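Local coordinates for protein tRNA endonuclease VMS1 (Saccharomyces cerevisiae, PDB 5WHG) that cleaves polypeptidyl-tRNAs downstream of the ribosome-associated quality control pathway, releasing incompletely made polypeptides for degradation, at residues Val299-Asp302 with Trp303-Tyr306; Lys334-Glu337 with Arg338-Ser341. All coordinates share one frame; numbering follows the deposited sequence.

Contact 1. Residues Val299-Asp302 with Trp303-Tyr306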
ATOM      1  N   VAL A 299      12.083 -13.619   3.137  1.00 88.10           N
ATOM      2  CA  VAL A 299      11.557 -12.553   2.286  1.00 79.55           C
ATOM      3  C   VAL A 299      11.690 -11.210   2.983  1.00 70.03           C
ATOM      4  O   VAL A 299      11.990 -10.200   2.343  1.00 78.61           O
ATOM      5  CB  VAL A 299      10.091 -12.818   1.894  1.00 79.75           C
ATOM      6  CG1 VAL A 299       9.559 -11.646   1.069  1.00 84.40           C
ATOM      7  CG2 VAL A 299       9.953 -14.113   1.119  1.00 73.67           C
ATOM      8  N   LEU A 300      11.482 -11.171   4.302  1.00 67.16           N
ATOM      9  CA  LEU A 300      11.526  -9.882   4.994  1.00 82.36           C
ATOM     10  C   LEU A 300      12.941  -9.316   5.003  1.00 80.63           C
ATOM     11  O   LEU A 300      13.146  -8.140   4.683  1.00 82.98           O
ATOM     12  CB  LEU A 300      10.978 -10.005   6.418  1.00 81.10           C
ATOM     13  CG  LEU A 300       9.505 -10.385   6.523  1.00 77.74           C
ATOM     14  CD1 LEU A 300       9.004 -10.320   7.961  1.00 87.74           C
ATOM     15  CD2 LEU A 300       8.667  -9.523   5.607  1.00 71.64           C
ATOM     16  N   LYS A 301      13.934 -10.145   5.344  1.00 80.07           N
ATOM     17  CA  LYS A 301      15.325  -9.719   5.212  1.00 87.45           C
ATOM     18  C   LYS A 301      15.632  -9.324   3.773  1.00 85.84           C
ATOM     19  O   LYS A 301      16.230  -8.273   3.520  1.00 90.55           O
ATOM     20  CB  LYS A 301      16.273 -10.825   5.696  1.00 85.83           C
ATOM     21  CG  LYS A 301      17.770 -10.560   5.444  1.00 93.54           C
ATOM     22  CD  LYS A 301      18.474  -9.787   6.570  1.00 93.56           C
ATOM     23  CE  LYS A 301      18.784 -10.697   7.741  1.00104.64           C
ATOM     24  NZ  LYS A 301      19.461  -9.970   8.878  1.00109.65           N
ATOM     25  N   ASP A 302      15.172 -10.115   2.813  1.00 83.13           N
ATOM     26  CA  ASP A 302      15.453  -9.785   1.421  1.00 92.29           C
ATOM     27  C   ASP A 302      14.911  -8.405   1.035  1.00 89.44           C
ATOM     28  O   ASP A 302      15.520  -7.708   0.215  1.00 84.83           O
ATOM     29  CB  ASP A 302      14.880 -10.880   0.534  1.00102.84           C
ATOM     30  CG  ASP A 302      15.596 -10.991  -0.771  1.00124.08           C
ATOM     31  OD1 ASP A 302      16.102  -9.949  -1.255  1.00128.64           O
ATOM     32  OD2 ASP A 302      15.638 -12.121  -1.311  1.00134.76           O
ATOM     33  N   TRP A 303      13.797  -7.980   1.633  1.00 85.54           N
ATOM     34  CA  TRP A 303      13.158  -6.719   1.288  1.00 78.98           C
ATOM     35  C   TRP A 303      13.413  -5.635   2.319  1.00 79.10           C
ATOM     36  O   TRP A 303      12.792  -4.572   2.253  1.00 87.27           O
ATOM     37  CB  TRP A 303      11.647  -6.909   1.105  1.00 73.35           C
ATOM     38  CG  TRP A 303      11.265  -7.698  -0.090  1.00 65.69           C
ATOM     39  CD1 TRP A 303      12.084  -8.122  -1.101  1.00 67.55           C
ATOM     40  CD2 TRP A 303       9.958  -8.193  -0.396  1.00 72.58           C
ATOM     41  NE1 TRP A 303      11.353  -8.841  -2.040  1.00 72.47           N
ATOM     42  CE2 TRP A 303      10.050  -8.906  -1.623  1.00 74.08           C
ATOM     43  CE3 TRP A 303       8.717  -8.108   0.241  1.00 64.63           C
ATOM     44  CZ2 TRP A 303       8.944  -9.509  -2.222  1.00 70.48           C
ATOM     45  CZ3 TRP A 303       7.608  -8.699  -0.367  1.00 67.32           C
ATOM     46  CH2 TRP A 303       7.730  -9.392  -1.586  1.00 69.08           C
ATOM     47  N   GLU A 304      14.318  -5.877   3.258  1.00 75.02           N
ATOM     48  CA  GLU A 304      14.617  -4.923   4.325  1.00 72.57           C
ATOM     49  C   GLU A 304      14.798  -3.481   3.848  1.00 75.96           C
ATOM     50  O   GLU A 304      14.246  -2.575   4.496  1.00 77.67           O
ATOM     51  CB  GLU A 304      15.846  -5.458   5.079  1.00 75.18           C
ATOM     52  CG  GLU A 304      16.435  -4.582   6.194  1.00 96.02           C
ATOM     53  CD  GLU A 304      17.543  -5.325   6.969  1.00113.33           C
ATOM     54  OE1 GLU A 304      17.527  -5.309   8.222  1.00116.63           O
ATOM     55  OE2 GLU A 304      18.415  -5.953   6.320  1.00117.10           O
ATOM     56  N   PRO A 305      15.537  -3.185   2.766  1.00 77.91           N
ATOM     57  CA  PRO A 305      15.654  -1.768   2.360  1.00 79.00           C
ATOM     58  C   PRO A 305      14.320  -1.159   1.986  1.00 80.67           C
ATOM     59  O   PRO A 305      14.041  -0.012   2.362  1.00 81.36           O
ATOM     60  CB  PRO A 305      16.613  -1.813   1.160  1.00 79.48           C
ATOM     61  CG  PRO A 305      17.342  -3.099   1.290  1.00 75.20           C
ATOM     62  CD  PRO A 305      16.411  -4.058   1.954  1.00 73.57           C
ATOM     63  N   TYR A 306      13.494  -1.913   1.245  1.00 69.59           N
ATOM     64  CA  TYR A 306      12.117  -1.503   0.943  1.00 75.30           C
ATOM     65  C   TYR A 306      11.286  -1.278   2.206  1.00 73.17           C
ATOM     66  O   TYR A 306      10.557  -0.282   2.300  1.00 72.80           O
ATOM     67  CB  TYR A 306      11.418  -2.562   0.093  1.00 67.83           C
ATOM     68  CG  TYR A 306      11.927  -2.763  -1.300  1.00 72.28           C
ATOM     69  CD1 TYR A 306      11.833  -1.754  -2.243  1.00 78.50           C
ATOM     70  CD2 TYR A 306      12.449  -3.979  -1.693  1.00 70.71           C
ATOM     71  CE1 TYR A 306      12.265  -1.936  -3.527  1.00 82.06           C
ATOM     72  CE2 TYR A 306      12.874  -4.176  -2.985  1.00 78.28           C
ATOM     73  CZ  TYR A 306      12.783  -3.144  -3.896  1.00 88.16           C
ATOM     74  OH  TYR A 306      13.196  -3.320  -5.195  1.00100.37           O
TER
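Trp303 lays one face of its indole against Val299, one helical turn earlier. Val299 CG1 sits 3.6 Å from the centroid of the six-membered ring and only 5° off its normal, a CH-pi contact. With CG1 anti to the backbone N (chi1 177°), this methyl is the branch presented to the ring, and the two side chains run alongside each other in the same direction. On the same residue pair the backbone is tied as well: Trp303 N donates to Val299 O at 2.9 Å and makes a weak second bond to Leu300 O. Beyond Trp303 the chain turns, and Glu304 N donates to Lys301 O at 3.1 Å. The Glu304 side chain lies beside that of Lys301, but their charged ends stay apart, Lys301 NZ being 4.9 Å from Glu304 OE2, so any attraction is probably modest. Val299 also packs on Phe254 and Trp303 on Glu250, both of strand 247-255. Trp303 is the first residue to leave helix 292-302 and the N-cap residue of helix 304-308, so the arrangement is that of a helix-to-helix junction within the VLRF1 domain.

Contact 2. Residues Lys334-Glu337 with Arg338-Ser341; sequences KGDE and RIKS
Asp336 receives the Arg338 guanidinium side-on, and the two flat groups are nearly coplanar, 22° apart. OD2 of Asp336 takes Arg338 NH2 at 2.6 Å in an almost straight bond lying in the guanidinium plane, while OD1 accepts from Arg338 NE at 3.0 Å through its syn lone pair. Arg338 NH1, on the remaining arm of the guanidinium, bonds to Leu307 O and Cys310 O. In Asp336, CG stands anti to the backbone N (chi1 175°), which brings OD1 to the backbone Arg338 N at 2.9 Å, so a single carboxylate holds both ends of the arginine. This last bond closes an Asx turn, and it is combined with a type I beta turn from Asp336 to Ile339, in which Ile339 N donates to Asp336 O at 2.7 Å; the chain then enters strand 339-340, an outermost strand of the mixed sheet of the VLRF1 domain. Asp336 CB also meets Ile339 CD1 at 3.9 Å. Next in the turn, Glu337 OE1 forms a salt bridge with Arg186, while the carbonyl O of Glu337 lies 3.6 Å from Lys340 CE. The ammonium of Lys340 is bonded to Ser181 O, Phe183 O and Asn312 OD1.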
ATOM      1  N   LYS A 334       8.043  -5.388  16.644  1.00112.84           N
ATOM      2  CA  LYS A 334       6.694  -5.376  17.182  1.00111.03           C
ATOM      3  C   LYS A 334       6.385  -3.980  17.722  1.00 98.55           C
ATOM      4  O   LYS A 334       7.265  -3.272  18.226  1.00 91.45           O
ATOM      5  CB  LYS A 334       6.547  -6.441  18.273  1.00114.39           C
ATOM      6  CG  LYS A 334       5.170  -7.094  18.324  1.00119.35           C
ATOM      7  CD  LYS A 334       4.845  -7.624  19.728  1.00126.21           C
ATOM      8  CE  LYS A 334       3.337  -7.588  20.010  1.00123.92           C
ATOM      9  NZ  LYS A 334       3.015  -7.673  21.469  1.00126.89           N
ATOM     10  N   GLY A 335       5.133  -3.570  17.585  1.00 83.08           N
ATOM     11  CA  GLY A 335       4.836  -2.186  17.893  1.00 89.95           C
ATOM     12  C   GLY A 335       5.502  -1.216  16.940  1.00 97.23           C
ATOM     13  O   GLY A 335       6.099  -0.224  17.383  1.00110.98           O
ATOM     14  N   ASP A 336       5.463  -1.509  15.644  1.00 88.37           N
ATOM     15  CA  ASP A 336       5.828  -0.564  14.598  1.00 81.08           C
ATOM     16  C   ASP A 336       4.512  -0.028  14.044  1.00 86.54           C
ATOM     17  O   ASP A 336       3.771  -0.758  13.372  1.00 86.97           O
ATOM     18  CB  ASP A 336       6.691  -1.254  13.536  1.00 85.35           C
ATOM     19  CG  ASP A 336       7.027  -0.359  12.320  1.00 87.68           C
ATOM     20  OD1 ASP A 336       6.186   0.442  11.848  1.00 89.51           O
ATOM     21  OD2 ASP A 336       8.148  -0.503  11.792  1.00 87.84           O
ATOM     22  N   GLU A 337       4.211   1.237  14.369  1.00 87.22           N
ATOM     23  CA  GLU A 337       2.989   1.931  13.960  1.00 87.02           C
ATOM     24  C   GLU A 337       2.573   1.645  12.520  1.00 83.34           C
ATOM     25  O   GLU A 337       1.378   1.514  12.238  1.00 84.42           O
ATOM     26  CB  GLU A 337       3.169   3.434  14.150  1.00109.07           C
ATOM     27  CG  GLU A 337       2.033   4.293  13.578  1.00129.96           C
ATOM     28  CD  GLU A 337       2.028   5.719  14.137  1.00136.03           C
ATOM     29  OE1 GLU A 337       3.083   6.396  14.079  1.00121.93           O
ATOM     30  OE2 GLU A 337       0.967   6.150  14.651  1.00145.45           O
ATOM     31  N   ARG A 338       3.546   1.541  11.605  1.00 83.64           N
ATOM     32  CA  ARG A 338       3.242   1.274  10.200  1.00 81.75           C
ATOM     33  C   ARG A 338       2.546  -0.066   9.987  1.00 78.22           C
ATOM     34  O   ARG A 338       1.880  -0.254   8.959  1.00 72.07           O
ATOM     35  CB  ARG A 338       4.524   1.305   9.375  1.00 70.59           C
ATOM     36  CG  ARG A 338       5.217   2.632   9.386  1.00 67.46           C
ATOM     37  CD  ARG A 338       6.557   2.525   8.696  1.00 60.77           C
ATOM     38  NE  ARG A 338       7.352   1.495   9.338  1.00 70.51           N
ATOM     39  CZ  ARG A 338       8.362   0.878   8.749  1.00 70.98           C
ATOM     40  NH1 ARG A 338       8.669   1.198   7.497  1.00 72.11           N
ATOM     41  NH2 ARG A 338       9.037  -0.067   9.393  1.00 65.29           N
ATOM     42  N   ILE A 339       2.695  -1.001  10.918  1.00 64.38           N
ATOM     43  CA  ILE A 339       2.147  -2.340  10.747  1.00 69.12           C
ATOM     44  C   ILE A 339       0.667  -2.318  11.102  1.00 74.24           C
ATOM     45  O   ILE A 339       0.289  -1.960  12.218  1.00 85.22           O
ATOM     46  CB  ILE A 339       2.917  -3.357  11.598  1.00 69.73           C
ATOM     47  CG1 ILE A 339       4.363  -3.434  11.111  1.00 71.26           C
ATOM     48  CG2 ILE A 339       2.251  -4.690  11.525  1.00 58.21           C
ATOM     49  CD1 ILE A 339       5.200  -4.448  11.796  1.00 68.52           C
ATOM     50  N   LYS A 340      -0.178  -2.698  10.146  1.00 84.67           N
ATOM     51  CA  LYS A 340      -1.613  -2.511  10.282  1.00 75.77           C
ATOM     52  C   LYS A 340      -2.366  -3.672   9.654  1.00 79.70           C
ATOM     53  O   LYS A 340      -1.949  -4.232   8.635  1.00 82.20           O
ATOM     54  CB  LYS A 340      -2.062  -1.210   9.621  1.00 71.65           C
ATOM     55  CG  LYS A 340      -1.346   0.022  10.131  1.00 76.31           C
ATOM     56  CD  LYS A 340      -1.695   1.189   9.252  1.00 82.22           C
ATOM     57  CE  LYS A 340      -0.929   2.412   9.656  1.00 81.64           C
ATOM     58  NZ  LYS A 340      -1.457   3.580   8.919  1.00 81.75           N
ATOM     59  N   SER A 341      -3.501  -4.007  10.257  1.00 79.62           N
ATOM     60  CA  SER A 341      -4.439  -4.909   9.611  1.00 82.10           C
ATOM     61  C   SER A 341      -4.980  -4.311   8.317  1.00 77.95           C
ATOM     62  O   SER A 341      -4.971  -3.096   8.100  1.00 85.48           O
ATOM     63  CB  SER A 341      -5.607  -5.214  10.536  1.00 67.46           C
ATOM     64  OG  SER A 341      -5.185  -6.091  11.548  1.00 97.60           O
TER

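How the contacts relate
Contact 1 comes first along the chain and contact 2 follows, both in the VLRF1 domain, which mediates binding to the 60S ribosomal subunit. Their centres lie 16 Å apart and their nearest atoms about 6 Å, without touching. In sequence between them come strand 313-316 and helix 320-323. Contact 1 packs on strands 207-214 and 247-255 of the mixed sheet, whereas contact 2 leads into strand 339-340, at the far edge from strand 247-255, where Arg338 and Lys340 are backbone-bonded to strand 313-316. Contact 2 also reaches the last turn of helix 304-308 and the chain following it, linking the turn before strand 339-340 to residues just beyond contact 1.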